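Local coordinates for cytochrome P450 268A2 Cyp268A2 (Mycobacterium marinum, PDB 6BLD), which is a heme protein of the cytochrome P450 family that binds heme and (3E,5E)-6,10-dimethylundeca-3,5,9-trien-2-one, at residues A297-V302 with L377-L382; V302-P307 with G339-D344. All blocks are in the same frame, centred on the assembly; numbering follows the deposited sequence.

Contact 1 of 2, residues A297-V302 with L377-L382. With HEM (protoporphyrin IX containing Fe), chain B.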
# COMPACT_ATOMS: atom_id res chain seq x y z
N ALA A 297 3.00 18.80 2.63
CA ALA A 297 1.85 18.52 1.77
C ALA A 297 1.82 17.06 1.33
O ALA A 297 0.76 16.44 1.30
CB ALA A 297 1.87 19.45 0.55
N VAL A 298 2.98 16.51 0.98
CA VAL A 298 3.06 15.11 0.59
C VAL A 298 2.67 14.21 1.76
O VAL A 298 1.95 13.21 1.59
CB VAL A 298 4.46 14.78 0.06
CG1 VAL A 298 4.73 13.28 0.10
CG2 VAL A 298 4.62 15.31 -1.36
N GLU A 299 3.13 14.55 2.97
CA GLU A 299 2.82 13.73 4.14
C GLU A 299 1.32 13.71 4.43
O GLU A 299 0.78 12.68 4.85
CB GLU A 299 3.60 14.23 5.36
CG GLU A 299 5.08 13.90 5.33
CD GLU A 299 5.35 12.49 4.82
OE1 GLU A 299 4.96 11.52 5.49
OE2 GLU A 299 5.95 12.37 3.73
N GLU A 300 0.64 14.84 4.21
CA GLU A 300 -0.80 14.87 4.43
C GLU A 300 -1.56 14.19 3.31
O GLU A 300 -2.59 13.56 3.55
CB GLU A 300 -1.27 16.32 4.60
CG GLU A 300 -2.78 16.47 4.70
CD GLU A 300 -3.29 16.32 6.12
OE1 GLU A 300 -4.48 16.62 6.37
OE2 GLU A 300 -2.51 15.89 7.00
N LEU A 301 -1.05 14.26 2.07
CA LEU A 301 -1.68 13.53 0.98
C LEU A 301 -1.61 12.02 1.21
O LEU A 301 -2.53 11.28 0.84
CB LEU A 301 -1.01 13.89 -0.35
CG LEU A 301 -1.34 15.27 -0.91
CD1 LEU A 301 -0.58 15.52 -2.20
CD2 LEU A 301 -2.83 15.42 -1.12
N VAL A 302 -0.52 11.55 1.82
CA VAL A 302 -0.41 10.14 2.19
C VAL A 302 -1.37 9.82 3.32
O VAL A 302 -2.06 8.79 3.30
CB VAL A 302 1.04 9.80 2.57
CG1 VAL A 302 1.11 8.45 3.26
CG2 VAL A 302 1.94 9.82 1.35
N LEU A 377 11.28 6.77 -1.80
CA LEU A 377 10.98 6.72 -3.22
C LEU A 377 9.56 7.18 -3.50
O LEU A 377 9.31 7.90 -4.48
CB LEU A 377 11.19 5.30 -3.75
CG LEU A 377 10.92 5.07 -5.23
CD1 LEU A 377 12.06 5.63 -6.07
CD2 LEU A 377 10.71 3.60 -5.52
N ALA A 378 8.60 6.78 -2.66
CA ALA A 378 7.22 7.22 -2.84
C ALA A 378 7.11 8.74 -2.72
O ALA A 378 6.45 9.39 -3.54
CB ALA A 378 6.31 6.53 -1.84
N ARG A 379 7.75 9.31 -1.70
CA ARG A 379 7.69 10.76 -1.50
C ARG A 379 8.29 11.50 -2.69
O ARG A 379 7.77 12.54 -3.11
CB ARG A 379 8.42 11.14 -0.22
CG ARG A 379 7.75 10.63 1.05
CD ARG A 379 8.58 10.94 2.28
NE ARG A 379 7.84 10.64 3.51
CZ ARG A 379 8.28 9.81 4.46
NH1 ARG A 379 9.45 9.21 4.34
NH2 ARG A 379 7.53 9.60 5.54
N ALA A 380 9.39 10.98 -3.25
CA ALA A 380 9.99 11.61 -4.42
C ALA A 380 9.04 11.57 -5.62
O ALA A 380 8.99 12.51 -6.41
CB ALA A 380 11.32 10.94 -4.76
N GLN A 381 8.28 10.48 -5.75
CA GLN A 381 7.33 10.38 -6.86
C GLN A 381 6.18 11.37 -6.70
O GLN A 381 5.76 12.00 -7.68
CB GLN A 381 6.80 8.95 -6.97
CG GLN A 381 7.84 7.94 -7.40
CD GLN A 381 7.24 6.58 -7.68
OE1 GLN A 381 6.27 6.46 -8.43
NE2 GLN A 381 7.81 5.55 -7.07
N LEU A 382 5.67 11.52 -5.47
CA LEU A 382 4.54 12.41 -5.24
C LEU A 382 4.94 13.87 -5.39
O LEU A 382 4.17 14.69 -5.90
CB LEU A 382 3.93 12.16 -3.86
CG LEU A 382 3.59 10.70 -3.55
CD1 LEU A 382 3.35 10.50 -2.06
CD2 LEU A 382 2.39 10.26 -4.38
CHA HEM B . 5.93 -2.02 3.42
CHB HEM B . 7.83 -1.28 -0.98
CHC HEM B . 5.22 2.79 -1.42
CHD HEM B . 2.74 1.52 2.56
C1A HEM B . 6.68 -2.18 2.28
C2A HEM B . 7.62 -3.25 2.00
C3A HEM B . 8.14 -3.04 0.79
C4A HEM B . 7.56 -1.83 0.25
CMA HEM B . 9.19 -3.94 0.09
CAA HEM B . 7.96 -4.42 2.95
CBA HEM B . 9.00 -3.94 3.96
CGA HEM B . 9.22 -4.99 5.01
O1A HEM B . 10.27 -4.93 5.71
O2A HEM B . 8.36 -5.89 5.16
C1B HEM B . 7.35 -0.08 -1.46
C2B HEM B . 7.80 0.60 -2.65
C3B HEM B . 7.10 1.72 -2.79
C4B HEM B . 6.15 1.80 -1.68
CMB HEM B . 8.92 0.12 -3.60
CAB HEM B . 7.33 2.70 -3.97
CBB HEM B . 6.72 3.88 -4.06
C1C HEM B . 4.32 2.81 -0.38
C2C HEM B . 3.36 3.85 -0.09
C3C HEM B . 2.67 3.49 1.01
C4C HEM B . 3.19 2.22 1.46
CMC HEM B . 3.19 5.12 -0.95
CAC HEM B . 1.53 4.21 1.77
CBC HEM B . 1.18 5.48 1.55
C1D HEM B . 3.39 0.47 3.16
C2D HEM B . 3.01 -0.18 4.40
C3D HEM B . 3.89 -1.16 4.64
C4D HEM B . 4.86 -1.17 3.56
CMD HEM B . 1.80 0.21 5.28
CAD HEM B . 3.88 -2.11 5.86
CBD HEM B . 4.47 -1.39 7.07
CGD HEM B . 4.43 -2.26 8.29
O1D HEM B . 4.83 -1.78 9.38
O2D HEM B . 4.00 -3.44 8.19
NA HEM B . 6.67 -1.33 1.18
NB HEM B . 6.34 0.68 -0.90
NC HEM B . 4.19 1.83 0.59
ND HEM B . 4.52 -0.16 2.68
FE HEM B . 5.58 0.39 1.02
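E299 OE1 is gripped twice: R379 NH2 donates to it over 3.2 Å, nearly straight, and H361 NE2 forms a second hydrogen bond. The other carboxylate oxygen, E299 OE2, takes the shorter bond from R379 NE at 2.6 Å. The arginine therefore holds the glutamate side-on, one nitrogen to each oxygen, in a two-bond salt bridge. Both oxygens lie near the guanidinium plane, yet the nitrogens come from above the carboxylate plane, and the two planes stand 53° apart. R379 runs extended from CG to NE, which lets its charged end reach the glutamate across the helices.

Beside the salt bridge the contact is greasy. L382 CD1 touches both V298 CG1 and V302 CG2, each at 3.8 Å, so one leucine methyl bears on two valines a helical turn apart. V302, with CG1 anti to the backbone N (chi1 167°), places CG1 against a heme vinyl, 3.4 Å from heme CBC. From the second helix A378 CB reaches heme CBB at 3.5 Å.

Helices 290-305 and 375-392, the K and L helices of the P450 fold, have local axes 10.2 Å apart at 107°. L382 also packs on helix 247-278, the long central helix of the fold, while L377 and Q381 face helices 123-147 and 160-170.

Contact 2 of 2, residues V302-P307 with G339-D344. With HEM (protoporphyrin IX containing Fe), chain B.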
# COMPACT_ATOMS: atom_id res chain seq x y z
N VAL A 302 -0.52 11.55 1.82
CA VAL A 302 -0.41 10.14 2.19
C VAL A 302 -1.37 9.82 3.32
O VAL A 302 -2.06 8.79 3.30
CB VAL A 302 1.04 9.80 2.57
CG1 VAL A 302 1.11 8.45 3.26
CG2 VAL A 302 1.94 9.82 1.35
N ARG A 303 -1.44 10.70 4.33
CA ARG A 303 -2.42 10.54 5.39
C ARG A 303 -3.84 10.53 4.84
O ARG A 303 -4.67 9.72 5.26
CB ARG A 303 -2.26 11.67 6.43
CG ARG A 303 -3.29 11.62 7.55
CD ARG A 303 -3.40 12.96 8.30
NE ARG A 303 -4.39 13.86 7.71
CZ ARG A 303 -5.71 13.65 7.72
NH1 ARG A 303 -6.23 12.58 8.31
NH2 ARG A 303 -6.51 14.54 7.15
N TRP A 304 -4.12 11.44 3.92
CA TRP A 304 -5.46 11.53 3.33
C TRP A 304 -5.80 10.29 2.53
O TRP A 304 -6.93 9.80 2.59
CB TRP A 304 -5.56 12.78 2.46
CG TRP A 304 -6.96 13.11 2.02
CD1 TRP A 304 -7.54 12.78 0.84
CD2 TRP A 304 -7.94 13.83 2.78
NE1 TRP A 304 -8.84 13.25 0.80
CE2 TRP A 304 -9.10 13.90 1.98
CE3 TRP A 304 -7.95 14.42 4.04
CZ2 TRP A 304 -10.26 14.54 2.41
CZ3 TRP A 304 -9.11 15.05 4.47
CH2 TRP A 304 -10.25 15.11 3.66
N ALA A 305 -4.83 9.76 1.78
CA ALA A 305 -5.11 8.59 0.95
C ALA A 305 -5.18 7.32 1.80
O ALA A 305 -6.16 6.56 1.70
CB ALA A 305 -4.04 8.44 -0.13
N THR A 306 -4.17 7.09 2.64
CA THR A 306 -3.98 5.83 3.36
C THR A 306 -4.27 4.67 2.41
O THR A 306 -5.24 3.93 2.61
CB THR A 306 -4.87 5.78 4.61
OG1 THR A 306 -4.74 7.00 5.34
CG2 THR A 306 -4.45 4.63 5.51
N PRO A 307 -3.46 4.49 1.36
CA PRO A 307 -3.78 3.45 0.37
C PRO A 307 -3.76 2.05 0.94
O PRO A 307 -4.50 1.19 0.45
CB PRO A 307 -2.69 3.64 -0.70
CG PRO A 307 -1.57 4.28 0.02
CD PRO A 307 -2.18 5.17 1.06
N GLY A 339 -6.58 4.85 12.31
CA GLY A 339 -5.50 5.52 13.01
C GLY A 339 -5.17 6.89 12.45
O GLY A 339 -4.76 7.78 13.20
N ASN A 340 -5.35 7.08 11.15
CA ASN A 340 -5.09 8.37 10.53
C ASN A 340 -6.24 9.35 10.69
O ASN A 340 -6.08 10.53 10.37
CB ASN A 340 -4.75 8.19 9.05
CG ASN A 340 -3.33 7.71 8.84
OD1 ASN A 340 -2.48 7.86 9.71
ND2 ASN A 340 -3.07 7.13 7.67
N TRP A 341 -7.40 8.89 11.18
CA TRP A 341 -8.51 9.77 11.55
C TRP A 341 -8.69 9.85 13.06
O TRP A 341 -9.74 10.30 13.53
CB TRP A 341 -9.80 9.30 10.88
CG TRP A 341 -10.15 10.09 9.65
CD1 TRP A 341 -11.18 10.97 9.50
CD2 TRP A 341 -9.45 10.08 8.39
NE1 TRP A 341 -11.18 11.50 8.23
CE2 TRP A 341 -10.13 10.97 7.53
CE3 TRP A 341 -8.33 9.39 7.91
CZ2 TRP A 341 -9.71 11.20 6.22
CZ3 TRP A 341 -7.92 9.62 6.61
CH2 TRP A 341 -8.61 10.51 5.78
N ASP A 342 -7.68 9.42 13.82
CA ASP A 342 -7.76 9.39 15.27
C ASP A 342 -7.77 10.81 15.82
O ASP A 342 -6.78 11.53 15.70
CB ASP A 342 -6.59 8.59 15.84
CG ASP A 342 -6.81 8.15 17.27
OD1 ASP A 342 -7.73 8.68 17.92
OD2 ASP A 342 -6.04 7.28 17.75
N GLU A 343 -8.89 11.21 16.43
CA GLU A 343 -8.96 12.52 17.07
C GLU A 343 -8.01 12.63 18.25
O GLU A 343 -7.70 13.75 18.68
CB GLU A 343 -10.39 12.81 17.52
CG GLU A 343 -11.43 12.71 16.41
CD GLU A 343 -11.70 14.04 15.74
OE1 GLU A 343 -10.87 14.97 15.91
OE2 GLU A 343 -12.73 14.17 15.05
N ASP A 344 -7.54 11.50 18.79
CA ASP A 344 -6.54 11.48 19.84
C ASP A 344 -5.14 11.81 19.34
O ASP A 344 -4.22 11.91 20.16
CB ASP A 344 -6.52 10.11 20.52
CG ASP A 344 -7.16 10.13 21.89
OD1 ASP A 344 -7.90 11.09 22.19
OD2 ASP A 344 -6.92 9.18 22.67
CHA HEM B . 5.93 -2.02 3.42
CHB HEM B . 7.83 -1.28 -0.98
CHC HEM B . 5.22 2.79 -1.42
CHD HEM B . 2.74 1.52 2.56
C1A HEM B . 6.68 -2.18 2.28
C2A HEM B . 7.62 -3.25 2.00
C3A HEM B . 8.14 -3.04 0.79
C4A HEM B . 7.56 -1.83 0.25
CMA HEM B . 9.19 -3.94 0.09
CAA HEM B . 7.96 -4.42 2.95
CBA HEM B . 9.00 -3.94 3.96
CGA HEM B . 9.22 -4.99 5.01
O1A HEM B . 10.27 -4.93 5.71
O2A HEM B . 8.36 -5.89 5.16
C1B HEM B . 7.35 -0.08 -1.46
C2B HEM B . 7.80 0.60 -2.65
C3B HEM B . 7.10 1.72 -2.79
C4B HEM B . 6.15 1.80 -1.68
CMB HEM B . 8.92 0.12 -3.60
CAB HEM B . 7.33 2.70 -3.97
CBB HEM B . 6.72 3.88 -4.06
C1C HEM B . 4.32 2.81 -0.38
C2C HEM B . 3.36 3.85 -0.09
C3C HEM B . 2.67 3.49 1.01
C4C HEM B . 3.19 2.22 1.46
CMC HEM B . 3.19 5.12 -0.95
CAC HEM B . 1.53 4.21 1.77
CBC HEM B . 1.18 5.48 1.55
C1D HEM B . 3.39 0.47 3.16
C2D HEM B . 3.01 -0.18 4.40
C3D HEM B . 3.89 -1.16 4.64
C4D HEM B . 4.86 -1.17 3.56
CMD HEM B . 1.80 0.21 5.28
CAD HEM B . 3.88 -2.11 5.86
CBD HEM B . 4.47 -1.39 7.07
CGD HEM B . 4.43 -2.26 8.29
O1D HEM B . 4.83 -1.78 9.38
O2D HEM B . 4.00 -3.44 8.19
NA HEM B . 6.67 -1.33 1.18
NB HEM B . 6.34 0.68 -0.90
NC HEM B . 4.19 1.83 0.59
ND HEM B . 4.52 -0.16 2.68
FE HEM B . 5.58 0.39 1.02
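The guanidinium of R303 sits over one face of the W341 six-membered ring, its CZ 4.8 Å from the centroid and 12° off the normal, in a cation-pi contact. It does not lie flat: the two planes are 53° apart, and NH1 is the nitrogen that comes down toward the ring, off-centre. A bend at chi3 brings it there. NH1 also gives a weak, bent bond to N340 O (2.9 Å), while NH2 donates to P349 O. The same indole meets the end of helix 290-305: W304 O lies at the ring edge, 3.7 Å from W341 CH2, and R303 O is 3.5 Å from W341 CZ3.

R303 is the arginine of the P450 ExxR motif; its NE pairs with E300, which also binds R356, the triad that ties the K helix to the loop ahead of the heme-binding segment.

W304 meets W341 obliquely, ring planes 45° apart and centroids 5.7 Å apart, and its ring also meets that of F279. At T306 the chain leaves the helix with a positive phi, and the hydroxyl turns back to donate to R303 O, OG1 to O 2.7 Å. Tip to tip with it, N340 ND2 donates to T306 OG1 (2.9 Å, nearly straight), the hydroxyl lying close to the amide plane. At the other end of that amide, N340 OD1 accepts from the backbone N of V362.

Overall arrangement
Both contacts use helix 290-305, the K helix, and share V302, the last residue of one segment and the first of the other; their centres lie 14 Å apart. Along the chain the order is 297-302, 302-307, 339-344, 377-382, so contact 2 closes the shorter excursion, which runs out through the strands 310-315 and 331-335, and contact 1 the longer one, which returns past the heme-binding loop on helix 375-392. One helix thus meets the L helix in contact 1 and the loop after helix 336-339 in contact 2. Both border the heme vinyl groups, contact 2 through P307 as well as the shared valine.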